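Local coordinates for pullulanase (Bacillus acidopullulyticus, PDB 2WAN), which hydrolyses the alpha-1,6-glucosidic linkages of pullulan and, as in related debranching enzymes, probably those of amylopectin and other branched starch polysaccharides, at residues F329-W332 with N338-L341; K353-Q358 with L367-N372; G689-K694 with H735-L740; D742-S747 with I757-L762. All coordinates share one frame; numbering follows the deposited sequence.

Interaction 1. Residues F329-W332 with N338-L341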
loop_
_atom_site.group_PDB
_atom_site.type_symbol
_atom_site.label_atom_id
_atom_site.label_comp_id
_atom_site.label_asym_id
_atom_site.label_seq_id
_atom_site.Cartn_x
_atom_site.Cartn_y
_atom_site.Cartn_z
ATOM N N PHE A 329 -12.231 29.113 2.286
ATOM C CA PHE A 329 -11.214 28.264 2.904
ATOM C C PHE A 329 -11.906 27.416 3.952
ATOM O O PHE A 329 -12.846 27.873 4.617
ATOM C CB PHE A 329 -10.119 29.101 3.563
ATOM C CG PHE A 329 -9.417 30.044 2.614
ATOM C CD1 PHE A 329 -9.987 31.275 2.268
ATOM C CD2 PHE A 329 -8.174 29.701 2.070
ATOM C CE1 PHE A 329 -9.327 32.147 1.395
ATOM C CE2 PHE A 329 -7.499 30.569 1.204
ATOM C CZ PHE A 329 -8.084 31.800 0.863
ATOM N N ARG A 330 -11.459 26.168 4.083
ATOM C CA ARG A 330 -11.967 25.288 5.134
ATOM C C ARG A 330 -10.902 24.291 5.535
ATOM O O ARG A 330 -10.241 23.698 4.669
ATOM C CB ARG A 330 -13.248 24.551 4.720
ATOM C CG ARG A 330 -13.949 23.887 5.936
ATOM C CD ARG A 330 -15.194 23.101 5.560
ATOM N NE ARG A 330 -16.306 23.950 5.113
ATOM C CZ ARG A 330 -17.275 24.409 5.906
ATOM N NH1 ARG A 330 -17.277 24.126 7.202
ATOM N NH2 ARG A 330 -18.246 25.154 5.399
ATOM N N VAL A 331 -10.718 24.146 6.849
ATOM C CA VAL A 331 -9.705 23.241 7.414
ATOM C C VAL A 331 -10.292 22.498 8.614
ATOM O O VAL A 331 -11.066 23.077 9.394
ATOM C CB VAL A 331 -8.398 24.010 7.817
ATOM C CG1 VAL A 331 -8.669 25.044 8.940
ATOM C CG2 VAL A 331 -7.277 23.040 8.220
ATOM N N TRP A 332 -9.941 21.216 8.752
ATOM C CA TRP A 332 -10.385 20.405 9.884
ATOM C C TRP A 332 -9.379 20.501 11.026
ATOM O O TRP A 332 -8.232 20.076 10.890
ATOM C CB TRP A 332 -10.567 18.942 9.444
ATOM C CG TRP A 332 -11.232 18.059 10.485
ATOM C CD1 TRP A 332 -12.520 18.148 10.945
ATOM C CD2 TRP A 332 -10.632 16.956 11.168
ATOM N NE1 TRP A 332 -12.755 17.159 11.889
ATOM C CE2 TRP A 332 -11.613 16.413 12.037
ATOM C CE3 TRP A 332 -9.361 16.359 11.120
ATOM C CZ2 TRP A 332 -11.354 15.304 12.861
ATOM C CZ3 TRP A 332 -9.103 15.265 11.941
ATOM C CH2 TRP A 332 -10.097 14.751 12.801
ATOM N N ASN A 338 -8.062 28.221 18.362
ATOM C CA ASN A 338 -8.147 29.293 17.379
ATOM C C ASN A 338 -7.484 28.890 16.071
ATOM O O ASN A 338 -6.448 28.220 16.085
ATOM C CB ASN A 338 -7.466 30.560 17.902
ATOM C CG ASN A 338 -7.905 31.801 17.152
ATOM O OD1 ASN A 338 -8.951 31.812 16.515
ATOM N ND2 ASN A 338 -7.097 32.853 17.224
ATOM N N VAL A 339 -8.088 29.303 14.956
ATOM C CA VAL A 339 -7.441 29.198 13.639
ATOM C C VAL A 339 -7.564 30.531 12.904
ATOM O O VAL A 339 -8.660 31.081 12.784
ATOM C CB VAL A 339 -8.027 28.058 12.755
ATOM C CG1 VAL A 339 -7.243 27.954 11.439
ATOM C CG2 VAL A 339 -7.997 26.709 13.471
ATOM N N GLN A 340 -6.434 31.055 12.443
ATOM C CA GLN A 340 -6.435 32.247 11.608
ATOM C C GLN A 340 -5.901 31.932 10.210
ATOM O O GLN A 340 -5.063 31.034 10.039
ATOM C CB GLN A 340 -5.585 33.333 12.254
ATOM C CG GLN A 340 -6.115 33.738 13.623
ATOM C CD GLN A 340 -5.590 35.087 14.058
ATOM O OE1 GLN A 340 -4.730 35.173 14.929
ATOM N NE2 GLN A 340 -6.098 36.147 13.440
ATOM N N LEU A 341 -6.405 32.678 9.229
ATOM C CA LEU A 341 -5.897 32.645 7.853
ATOM C C LEU A 341 -4.843 33.735 7.668
ATOM O O LEU A 341 -5.113 34.916 7.943
ATOM C CB LEU A 341 -7.061 32.852 6.865
ATOM C CG LEU A 341 -6.739 32.925 5.364
ATOM C CD1 LEU A 341 -6.279 31.545 4.854
ATOM C CD2 LEU A 341 -7.957 33.404 4.580
#
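The ring of Phe-329 lies against the forked end of Leu-341. Over one face stands Leu-341 CD2, 3.9 Å from the centroid of the Phe-329 ring and only 19° off its normal, a CH-pi contact shifted somewhat toward the rim. This methyl is nearest the CD1 and CE1 side of the ring, reaching Phe-329 CE1 at 3.7 Å. The other branch, Leu-341 CD1, lies over the same face, toward the CD2/CE2 edge, 3.8 Å from Phe-329 CD2, and the fork spreads across that one face. Tyr-378 adds an edge-to-face ring contact with Phe-329. The side chains of Phe-329 and Leu-341 meet at about a right angle. With CG of Leu-341 anti to the backbone N (chi1 177°), the fork is carried across to the ring.

Two residues along each strand, Val-331 and Val-339 repeat the approach more loosely through one methyl each, CG1 of Val-331 lying 4.1 Å from CG1 of Val-339. All four residues are buried and the contact is wholly apolar. Were Phe-329 an alanine, both methyls of Leu-341 would probably lose the surface they rest on, and a gap would open beside Tyr-378.

Strands 326-332 and 338-344 are not paired with each other; they face one another across the interior of the CBM48 beta-sandwich. Strand 326-332 pairs with 364-370 and strand 338-344 with 353-359 and 377-383, while Met-357, Val-369 and Tyr-380 from those neighbours pack around Phe-329.

Interaction 2. Residues K353-Q358 with L367-N372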
loop_
_atom_site.group_PDB
_atom_site.type_symbol
_atom_site.label_atom_id
_atom_site.label_comp_id
_atom_site.label_asym_id
_atom_site.label_seq_id
_atom_site.Cartn_x
_atom_site.Cartn_y
_atom_site.Cartn_z
ATOM N N LYS A 353 -2.425 40.141 5.093
ATOM C CA LYS A 353 -3.649 40.194 5.864
ATOM C C LYS A 353 -3.766 38.959 6.752
ATOM O O LYS A 353 -3.499 37.835 6.323
ATOM C CB LYS A 353 -4.858 40.325 4.920
ATOM C CG LYS A 353 -6.147 40.748 5.615
ATOM C CD LYS A 353 -7.269 40.886 4.602
ATOM C CE LYS A 353 -7.401 42.327 4.123
ATOM N NZ LYS A 353 -8.383 42.442 3.008
ATOM N N GLN A 354 -4.115 39.195 8.009
ATOM C CA GLN A 354 -4.372 38.134 8.947
ATOM C C GLN A 354 -5.844 38.173 9.354
ATOM O O GLN A 354 -6.339 39.209 9.821
ATOM C CB GLN A 354 -3.445 38.309 10.146
ATOM C CG GLN A 354 -3.707 37.354 11.292
ATOM C CD GLN A 354 -2.533 37.268 12.245
ATOM O OE1 GLN A 354 -2.665 36.776 13.364
ATOM N NE2 GLN A 354 -1.368 37.736 11.801
ATOM N N LEU A 355 -6.555 37.068 9.155
ATOM C CA LEU A 355 -7.998 37.047 9.414
ATOM C C LEU A 355 -8.419 35.911 10.328
ATOM O O LEU A 355 -7.947 34.781 10.186
ATOM C CB LEU A 355 -8.781 36.940 8.105
ATOM C CG LEU A 355 -8.590 38.067 7.091
ATOM C CD1 LEU A 355 -9.033 37.615 5.716
ATOM C CD2 LEU A 355 -9.388 39.292 7.542
ATOM N N GLU A 356 -9.322 36.202 11.262
ATOM C CA GLU A 356 -9.895 35.154 12.089
ATOM C C GLU A 356 -10.814 34.256 11.244
ATOM O O GLU A 356 -11.663 34.748 10.492
ATOM C CB GLU A 356 -10.688 35.753 13.264
ATOM C CG GLU A 356 -9.848 36.182 14.446
ATOM C CD GLU A 356 -9.273 35.000 15.211
ATOM O OE1 GLU A 356 -8.249 35.194 15.887
ATOM O OE2 GLU A 356 -9.845 33.888 15.137
ATOM N N MET A 357 -10.634 32.943 11.348
ATOM C CA MET A 357 -11.602 32.017 10.756
ATOM C C MET A 357 -12.710 31.710 11.769
ATOM O O MET A 357 -12.587 32.044 12.952
ATOM C CB MET A 357 -10.919 30.744 10.238
ATOM C CG MET A 357 -9.868 31.051 9.170
ATOM S SD MET A 357 -9.005 29.591 8.505
ATOM C CE MET A 357 -10.323 28.815 7.556
ATOM N N GLN A 358 -13.780 31.088 11.286
ATOM C CA GLN A 358 -14.979 30.833 12.078
ATOM C C GLN A 358 -15.127 29.349 12.346
ATOM O O GLN A 358 -15.071 28.546 11.417
ATOM C CB GLN A 358 -16.229 31.320 11.337
ATOM C CG GLN A 358 -16.172 32.743 10.803
ATOM C CD GLN A 358 -17.249 33.024 9.755
ATOM O OE1 GLN A 358 -18.340 32.436 9.778
ATOM N NE2 GLN A 358 -16.946 33.936 8.834
ATOM N N LEU A 367 -13.739 30.207 6.256
ATOM C CA LEU A 367 -13.779 31.644 5.965
ATOM C C LEU A 367 -13.966 31.905 4.484
ATOM O O LEU A 367 -13.304 31.276 3.644
ATOM C CB LEU A 367 -12.509 32.353 6.448
ATOM C CG LEU A 367 -12.543 33.886 6.418
ATOM C CD1 LEU A 367 -13.616 34.397 7.403
ATOM C CD2 LEU A 367 -11.173 34.448 6.771
ATOM N N GLN A 368 -14.873 32.829 4.168
ATOM C CA GLN A 368 -14.975 33.351 2.811
ATOM C C GLN A 368 -14.293 34.715 2.761
ATOM O O GLN A 368 -14.567 35.588 3.588
ATOM C CB GLN A 368 -16.438 33.456 2.364
ATOM C CG GLN A 368 -16.595 33.802 0.886
ATOM C CD GLN A 368 -18.042 33.924 0.449
ATOM O OE1 GLN A 368 -18.392 34.804 -0.343
ATOM N NE2 GLN A 368 -18.893 33.045 0.965
ATOM N N VAL A 369 -13.405 34.882 1.793
ATOM C CA VAL A 369 -12.675 36.127 1.590
ATOM C C VAL A 369 -13.084 36.723 0.251
ATOM O O VAL A 369 -12.885 36.107 -0.793
ATOM C CB VAL A 369 -11.143 35.910 1.648
ATOM C CG1 VAL A 369 -10.405 37.251 1.556
ATOM C CG2 VAL A 369 -10.751 35.162 2.927
ATOM N N SER A 370 -13.679 37.920 0.297
ATOM C CA SER A 370 -14.124 38.591 -0.919
ATOM C C SER A 370 -12.946 39.135 -1.716
ATOM O O SER A 370 -11.911 39.528 -1.157
ATOM C CB SER A 370 -15.110 39.716 -0.592
ATOM O OG SER A 370 -14.512 40.652 0.280
ATOM N N GLY A 371 -13.103 39.143 -3.031
ATOM C CA GLY A 371 -12.037 39.619 -3.900
ATOM C C GLY A 371 -11.397 38.506 -4.705
ATOM O O GLY A 371 -11.714 37.329 -4.522
ATOM N N ASN A 372 -10.495 38.894 -5.601
ATOM C CA ASN A 372 -9.844 37.952 -6.502
ATOM C C ASN A 372 -8.491 37.599 -5.917
ATOM O O ASN A 372 -7.560 38.409 -5.959
ATOM C CB ASN A 372 -9.689 38.568 -7.901
ATOM C CG ASN A 372 -9.217 37.560 -8.950
ATOM O OD1 ASN A 372 -8.650 36.511 -8.624
ATOM N ND2 ASN A 372 -9.453 37.873 -10.218
#
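Leu-367 reaches from its strand into the bend formed by residues 355 to 358. Its CB starts beside the thioether chain of Met-357, 4.0 Å from Met-357 CG. Beyond it, CG stands anti to the backbone N (chi1 -170°), which carries the fork toward the opposite strand. There the branches part: Leu-367 CD2 touches Leu-355 CB at 3.7 Å, whereas Leu-367 CD1 comes 3.7 Å from Gln-358 NE2. Both methyls also abut the carbonyl of Glu-356, with Leu-367 CD1 3.7 Å from Glu-356 O. Farther along, Leu-355 CD1 extends the apolar strip to Val-369 CG2, 4.1 Å away.

Cut back to an alanine here, the strand would keep its CB against Met-357, but Leu-355 CB would probably lose the methyl it rests on and a gap would open beside the Glu-356 carbonyl.

These strands form a hairpin that is bonded near its turn, through the backbones of Gln-358 and Lys-366, and then splays apart: the axes of 353-356 and 367-370 run at 141° and come no closer than 9.1 Å. Past the split they follow different neighbours, Leu-355 and Met-357 pairing with strand 338-344 and Leu-367 with Phe-329 of strand 326-332.

Interaction 3. Residues G689-K694 with H735-L740; sequences GNVFDK and HDNMTL
Val-691 places one methyl over the side-chain amide of Asn-737. With CG1 between N and the carbonyl carbon (chi1 66°), it is CG2, anti to N, that does the touching. Val-691 CG2 lies above the flat face of the amide, 3.6 Å from OD1 and 3.7 Å from both CG and ND2 of Asn-737. Asn-737 CB points toward the 689-694 loop, and with CG anti to the carbonyl carbon (chi1 -51°) the amide is laid crosswise, its face to the methyl.

Next to this pair, the extended chain of Lys-694 crosses Met-738 at about a right angle, its CG 4.0 Å from Met-738 SD. The methionine was modelled in two conformers, so this second touch is less certain. Val-691 is second in the type I turn from Asn-690 to Asp-693, and Lys-694 directly follows the turn.

Beyond the contact, Lys-694 NZ makes a weak, long ion pair with Asp-790, and a bound glycerol bonds to Met-738 N. Methyls and methylenes against an amide and a sulfur, at the surface and without any directional bond, imply a loose van der Waals meeting between the loop after helix 681-688 and the one from barrel strand 728-730 to helix 740-747.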
loop_
_atom_site.group_PDB
_atom_site.type_symbol
_atom_site.label_atom_id
_atom_site.label_comp_id
_atom_site.label_asym_id
_atom_site.label_seq_id
_atom_site.Cartn_x
_atom_site.Cartn_y
_atom_site.Cartn_z
ATOM N N GLY A 689 15.116 -16.173 -8.057
ATOM C CA GLY A 689 15.652 -16.527 -6.733
ATOM C C GLY A 689 15.181 -15.593 -5.637
ATOM O O GLY A 689 14.737 -14.481 -5.918
ATOM N N ASN A 690 15.254 -16.043 -4.379
ATOM C CA ASN A 690 14.822 -15.203 -3.257
ATOM C C ASN A 690 15.565 -13.874 -3.221
ATOM O O ASN A 690 16.771 -13.821 -3.480
ATOM C CB ASN A 690 14.962 -15.931 -1.904
ATOM C CG ASN A 690 14.252 -15.185 -0.765
ATOM O OD1 ASN A 690 13.110 -15.500 -0.413
ATOM N ND2 ASN A 690 14.914 -14.179 -0.207
ATOM N N VAL A 691 14.825 -12.809 -2.912
ATOM C CA VAL A 691 15.338 -11.444 -2.927
ATOM C C VAL A 691 16.491 -11.207 -1.929
ATOM O O VAL A 691 17.335 -10.355 -2.169
ATOM C CB VAL A 691 14.188 -10.405 -2.726
ATOM C CG1 VAL A 691 13.556 -10.516 -1.325
ATOM C CG2 VAL A 691 14.662 -8.975 -3.008
ATOM N N PHE A 692 16.532 -11.978 -0.843
ATOM C CA PHE A 692 17.585 -11.820 0.180
ATOM C C PHE A 692 18.978 -12.259 -0.285
ATOM O O PHE A 692 19.992 -11.736 0.191
ATOM C CB PHE A 692 17.204 -12.534 1.497
ATOM C CG PHE A 692 18.388 -12.815 2.400
ATOM C CD1 PHE A 692 18.903 -14.108 2.517
ATOM C CD2 PHE A 692 19.016 -11.781 3.094
ATOM C CE1 PHE A 692 20.013 -14.368 3.322
ATOM C CE2 PHE A 692 20.125 -12.030 3.901
ATOM C CZ PHE A 692 20.619 -13.324 4.018
ATOM N N ASP A 693 19.028 -13.217 -1.204
ATOM C CA ASP A 693 20.285 -13.791 -1.652
ATOM C C ASP A 693 20.634 -13.306 -3.069
ATOM O O ASP A 693 20.028 -13.732 -4.054
ATOM C CB ASP A 693 20.197 -15.323 -1.579
ATOM C CG ASP A 693 21.501 -16.017 -1.972
ATOM O OD1 ASP A 693 22.497 -15.332 -2.280
ATOM O OD2 ASP A 693 21.526 -17.268 -1.987
ATOM N N LYS A 694 21.605 -12.401 -3.159
ATOM C CA LYS A 694 22.020 -11.841 -4.447
ATOM C C LYS A 694 22.451 -12.915 -5.424
ATOM O O LYS A 694 22.267 -12.760 -6.629
ATOM C CB LYS A 694 23.162 -10.839 -4.278
ATOM C CG LYS A 694 22.709 -9.463 -3.862
ATOM C CD LYS A 694 23.883 -8.500 -3.877
ATOM C CE LYS A 694 23.484 -7.162 -3.319
ATOM N NZ LYS A 694 24.652 -6.247 -3.284
ATOM N N HIS A 735 11.933 -0.854 -9.456
ATOM C CA HIS A 735 12.937 0.151 -9.060
ATOM C C HIS A 735 13.710 -0.273 -7.802
ATOM O O HIS A 735 14.870 0.144 -7.617
ATOM C CB HIS A 735 12.297 1.541 -8.818
ATOM C CG HIS A 735 11.362 1.576 -7.647
ATOM N ND1 HIS A 735 11.767 1.894 -6.365
ATOM C CD2 HIS A 735 10.036 1.333 -7.568
ATOM C CE1 HIS A 735 10.733 1.821 -5.545
ATOM N NE2 HIS A 735 9.670 1.473 -6.249
ATOM N N ASP A 736 13.079 -1.091 -6.957
ATOM C CA ASP A 736 13.720 -1.605 -5.731
ATOM C C ASP A 736 14.690 -2.732 -6.080
ATOM O O ASP A 736 14.512 -3.426 -7.081
ATOM C CB ASP A 736 12.676 -2.156 -4.750
ATOM C CG ASP A 736 11.910 -1.059 -4.018
ATOM O OD1 ASP A 736 12.545 -0.226 -3.320
ATOM O OD2 ASP A 736 10.668 -1.066 -4.132
ATOM N N ASN A 737 15.711 -2.932 -5.254
ATOM C CA ASN A 737 16.642 -4.038 -5.494
ATOM C C ASN A 737 17.392 -3.863 -6.836
ATOM O O ASN A 737 17.636 -2.733 -7.266
ATOM C CB ASN A 737 15.901 -5.379 -5.387
ATOM C CG ASN A 737 15.097 -5.491 -4.095
ATOM O OD1 ASN A 737 15.667 -5.484 -2.998
ATOM N ND2 ASN A 737 13.777 -5.563 -4.218
ATOM N N MET A 738 17.752 -4.967 -7.501
ATOM C CA MET A 738 18.633 -4.881 -8.662
ATOM C C MET A 738 17.899 -4.942 -10.006
ATOM O O MET A 738 16.837 -5.549 -10.121
ATOM C CB MET A 738 19.694 -5.979 -8.568
ATOM C CG MET A 738 20.368 -6.011 -7.202
ATOM S SD MET A 738 21.522 -7.393 -7.070
ATOM C CE MET A 738 22.762 -6.918 -8.282
ATOM N N THR A 739 18.482 -4.321 -11.034
ATOM C CA THR A 739 17.948 -4.533 -12.378
ATOM C C THR A 739 18.225 -6.004 -12.723
ATOM O O THR A 739 19.121 -6.632 -12.126
ATOM C CB THR A 739 18.597 -3.635 -13.439
ATOM O OG1 THR A 739 19.948 -4.060 -13.690
ATOM C CG2 THR A 739 18.576 -2.159 -13.009
ATOM N N LEU A 740 17.460 -6.570 -13.650
ATOM C CA LEU A 740 17.643 -7.980 -13.958
ATOM C C LEU A 740 19.029 -8.255 -14.517
ATOM O O LEU A 740 19.621 -9.281 -14.189
ATOM C CB LEU A 740 16.540 -8.521 -14.890
ATOM C CG LEU A 740 16.485 -10.058 -14.978
ATOM C CD1 LEU A 740 16.430 -10.697 -13.582
ATOM C CD2 LEU A 740 15.306 -10.555 -15.850
#

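Interaction 4. Residues D742-S747 with I757-L762; sequences DKILAS and IKMDEL
Ile-744 meets Met-759 and Asp-760 through a single methyl, placed by two torsions. CG1 of the isoleucine stands beside the backbone N and anti to the carbonyl carbon (chi1 -67°), and CD1 continues anti to CA (chi2 174°), which extends the longer branch toward helix 753-769. Its end comes to rest on the helix backbone where Met-759 joins Asp-760. Ile-744 CD1 is 3.6 Å from Asp-760 N and 3.7 Å from Asp-760 CA, and it also touches the two flanking beta-carbons, Asp-760 CB at 3.9 Å and Met-759 CB at 4.1 Å.

The methyl is thus seated between two successive CB atoms, and neither partner uses its functional end here. Of the side chain of Asp-760 only CB takes part, while the rest goes on to pack with Leu-740, Trp-741 and Phe-817. Met-759 starts toward Ile-744, but its extended chain then leads away, to Asn-748 and Asp-751. The contact is small, apolar and buried, and within 742-747 Ile-744 alone makes it.

Helix 740-747 and helix 753-769 follow one another in the connection between barrel strands 728-730 and 773-777. Thr-739 caps the first helix, and Asp-742 ties it to the loop at Thr-785, Lys-786 and Gly-788. Arg-756 packs on Ile-744 one turn before the contact, and helix 811-826 lies against helix 753-769 through Val-813, Tyr-816 and Phe-817.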
loop_
_atom_site.group_PDB
_atom_site.type_symbol
_atom_site.label_atom_id
_atom_site.label_comp_id
_atom_site.label_asym_id
_atom_site.label_seq_id
_atom_site.Cartn_x
_atom_site.Cartn_y
_atom_site.Cartn_z
ATOM N N ASP A 742 21.837 -6.765 -13.820
ATOM C CA ASP A 742 22.754 -6.757 -12.673
ATOM C C ASP A 742 22.546 -7.993 -11.797
ATOM O O ASP A 742 23.517 -8.593 -11.318
ATOM C CB ASP A 742 22.546 -5.491 -11.847
ATOM C CG ASP A 742 23.070 -4.240 -12.539
ATOM O OD1 ASP A 742 23.593 -4.327 -13.667
ATOM O OD2 ASP A 742 22.964 -3.163 -11.940
ATOM N N LYS A 743 21.282 -8.351 -11.581
ATOM C CA LYS A 743 20.932 -9.529 -10.769
ATOM C C LYS A 743 21.517 -10.809 -11.363
ATOM O O LYS A 743 22.072 -11.636 -10.632
ATOM C CB LYS A 743 19.405 -9.655 -10.642
ATOM C CG LYS A 743 18.898 -11.022 -10.211
ATOM C CD LYS A 743 19.321 -11.397 -8.784
ATOM C CE LYS A 743 19.241 -12.910 -8.603
ATOM N NZ LYS A 743 19.648 -13.333 -7.206
ATOM N N ILE A 744 21.388 -10.961 -12.682
ATOM C CA ILE A 744 21.871 -12.165 -13.356
ATOM C C ILE A 744 23.416 -12.196 -13.367
ATOM O O ILE A 744 24.014 -13.270 -13.269
ATOM C CB ILE A 744 21.268 -12.328 -14.764
ATOM C CG1 ILE A 744 19.752 -12.594 -14.663
ATOM C CG2 ILE A 744 21.993 -13.478 -15.536
ATOM C CD1 ILE A 744 19.047 -12.632 -16.009
ATOM N N LEU A 745 24.054 -11.037 -13.467
ATOM C CA LEU A 745 25.527 -10.963 -13.297
ATOM C C LEU A 745 25.970 -11.473 -11.927
ATOM O O LEU A 745 27.013 -12.140 -11.799
ATOM C CB LEU A 745 26.017 -9.530 -13.488
ATOM C CG LEU A 745 26.404 -9.166 -14.915
ATOM C CD1 LEU A 745 26.391 -7.647 -15.076
ATOM C CD2 LEU A 745 27.794 -9.773 -15.283
ATOM N N ALA A 746 25.177 -11.163 -10.906
ATOM C CA ALA A 746 25.430 -11.653 -9.545
ATOM C C ALA A 746 25.183 -13.151 -9.343
ATOM O O ALA A 746 25.970 -13.815 -8.659
ATOM C CB ALA A 746 24.643 -10.835 -8.520
ATOM N N SER A 747 24.105 -13.694 -9.918
ATOM C CA SER A 747 23.757 -15.101 -9.681
ATOM C C SER A 747 24.391 -16.061 -10.675
ATOM O O SER A 747 24.512 -17.246 -10.395
ATOM C CB SER A 747 22.234 -15.293 -9.672
ATOM O OG SER A 747 21.655 -14.963 -10.927
ATOM N N ILE A 757 21.802 -12.987 -21.662
ATOM C CA ILE A 757 20.745 -12.297 -22.435
ATOM C C ILE A 757 19.520 -13.224 -22.588
ATOM O O ILE A 757 18.360 -12.812 -22.367
ATOM C CB ILE A 757 21.239 -11.818 -23.821
ATOM C CG1 ILE A 757 22.186 -10.620 -23.670
ATOM C CG2 ILE A 757 20.049 -11.471 -24.719
ATOM C CD1 ILE A 757 22.903 -10.206 -24.922
ATOM N N LYS A 758 19.770 -14.488 -22.935
ATOM C CA LYS A 758 18.672 -15.448 -23.056
ATOM C C LYS A 758 17.886 -15.637 -21.756
ATOM O O LYS A 758 16.654 -15.704 -21.790
ATOM C CB LYS A 758 19.186 -16.808 -23.559
ATOM C CG LYS A 758 19.720 -16.754 -24.987
ATOM C CD LYS A 758 20.208 -18.141 -25.406
ATOM C CE LYS A 758 20.679 -18.144 -26.851
ATOM N NZ LYS A 758 21.237 -19.484 -27.183
ATOM N N MET A 759 18.587 -15.713 -20.620
ATOM C CA MET A 759 17.942 -15.859 -19.309
ATOM C C MET A 759 17.059 -14.653 -18.957
ATOM O O MET A 759 15.946 -14.826 -18.465
ATOM C CB MET A 759 18.974 -16.081 -18.209
ATOM C CG MET A 759 19.755 -17.377 -18.362
ATOM S SD MET A 759 21.075 -17.406 -17.100
ATOM C CE MET A 759 22.119 -18.737 -17.774
ATOM N N ASP A 760 17.574 -13.460 -19.241
ATOM C CA ASP A 760 16.855 -12.203 -19.001
ATOM C C ASP A 760 15.568 -12.202 -19.850
ATOM O O ASP A 760 14.462 -11.963 -19.338
ATOM C CB ASP A 760 17.786 -11.025 -19.380
ATOM C CG ASP A 760 17.196 -9.651 -19.025
ATOM O OD1 ASP A 760 16.028 -9.370 -19.373
ATOM O OD2 ASP A 760 17.928 -8.849 -18.396
ATOM N N GLU A 761 15.710 -12.492 -21.139
ATOM C CA GLU A 761 14.564 -12.587 -22.037
ATOM C C GLU A 761 13.549 -13.628 -21.583
ATOM O O GLU A 761 12.346 -13.379 -21.645
ATOM C CB GLU A 761 15.019 -12.882 -23.460
ATOM C CG GLU A 761 15.693 -11.652 -24.119
ATOM C CD GLU A 761 16.351 -11.935 -25.455
ATOM O OE1 GLU A 761 16.807 -13.079 -25.681
ATOM O OE2 GLU A 761 16.434 -10.988 -26.284
ATOM N N LEU A 762 14.029 -14.795 -21.148
ATOM C CA LEU A 762 13.133 -15.854 -20.642
ATOM C C LEU A 762 12.316 -15.443 -19.416
ATOM O O LEU A 762 11.113 -15.704 -19.367
ATOM C CB LEU A 762 13.915 -17.144 -20.346
ATOM C CG LEU A 762 13.101 -18.317 -19.777
ATOM C CD1 LEU A 762 11.928 -18.713 -20.664
ATOM C CD2 LEU A 762 14.047 -19.518 -19.641
#

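Overall arrangement
The four contacts fall into two touching pairs on opposite sides of the chain's centre, in series from interaction 1 to interaction 4. Interactions 1 and 2, with centres 10 Å apart, share the curled sheet of the CBM48 domain; backbone bonds from Phe-329 to Leu-367 and from Leu-341 to Leu-355 join them. Interactions 3 and 4, with centres 11 Å apart, belong to the (beta/alpha)8-barrel region, where Lys-743 NZ of one bonds to Lys-694 O of the other. Interactions 1 and 3 lie about 47 Å apart between centres, one pair being in the CBM48 domain, probably a carbohydrate-binding module, and the other in the catalytic barrel domain.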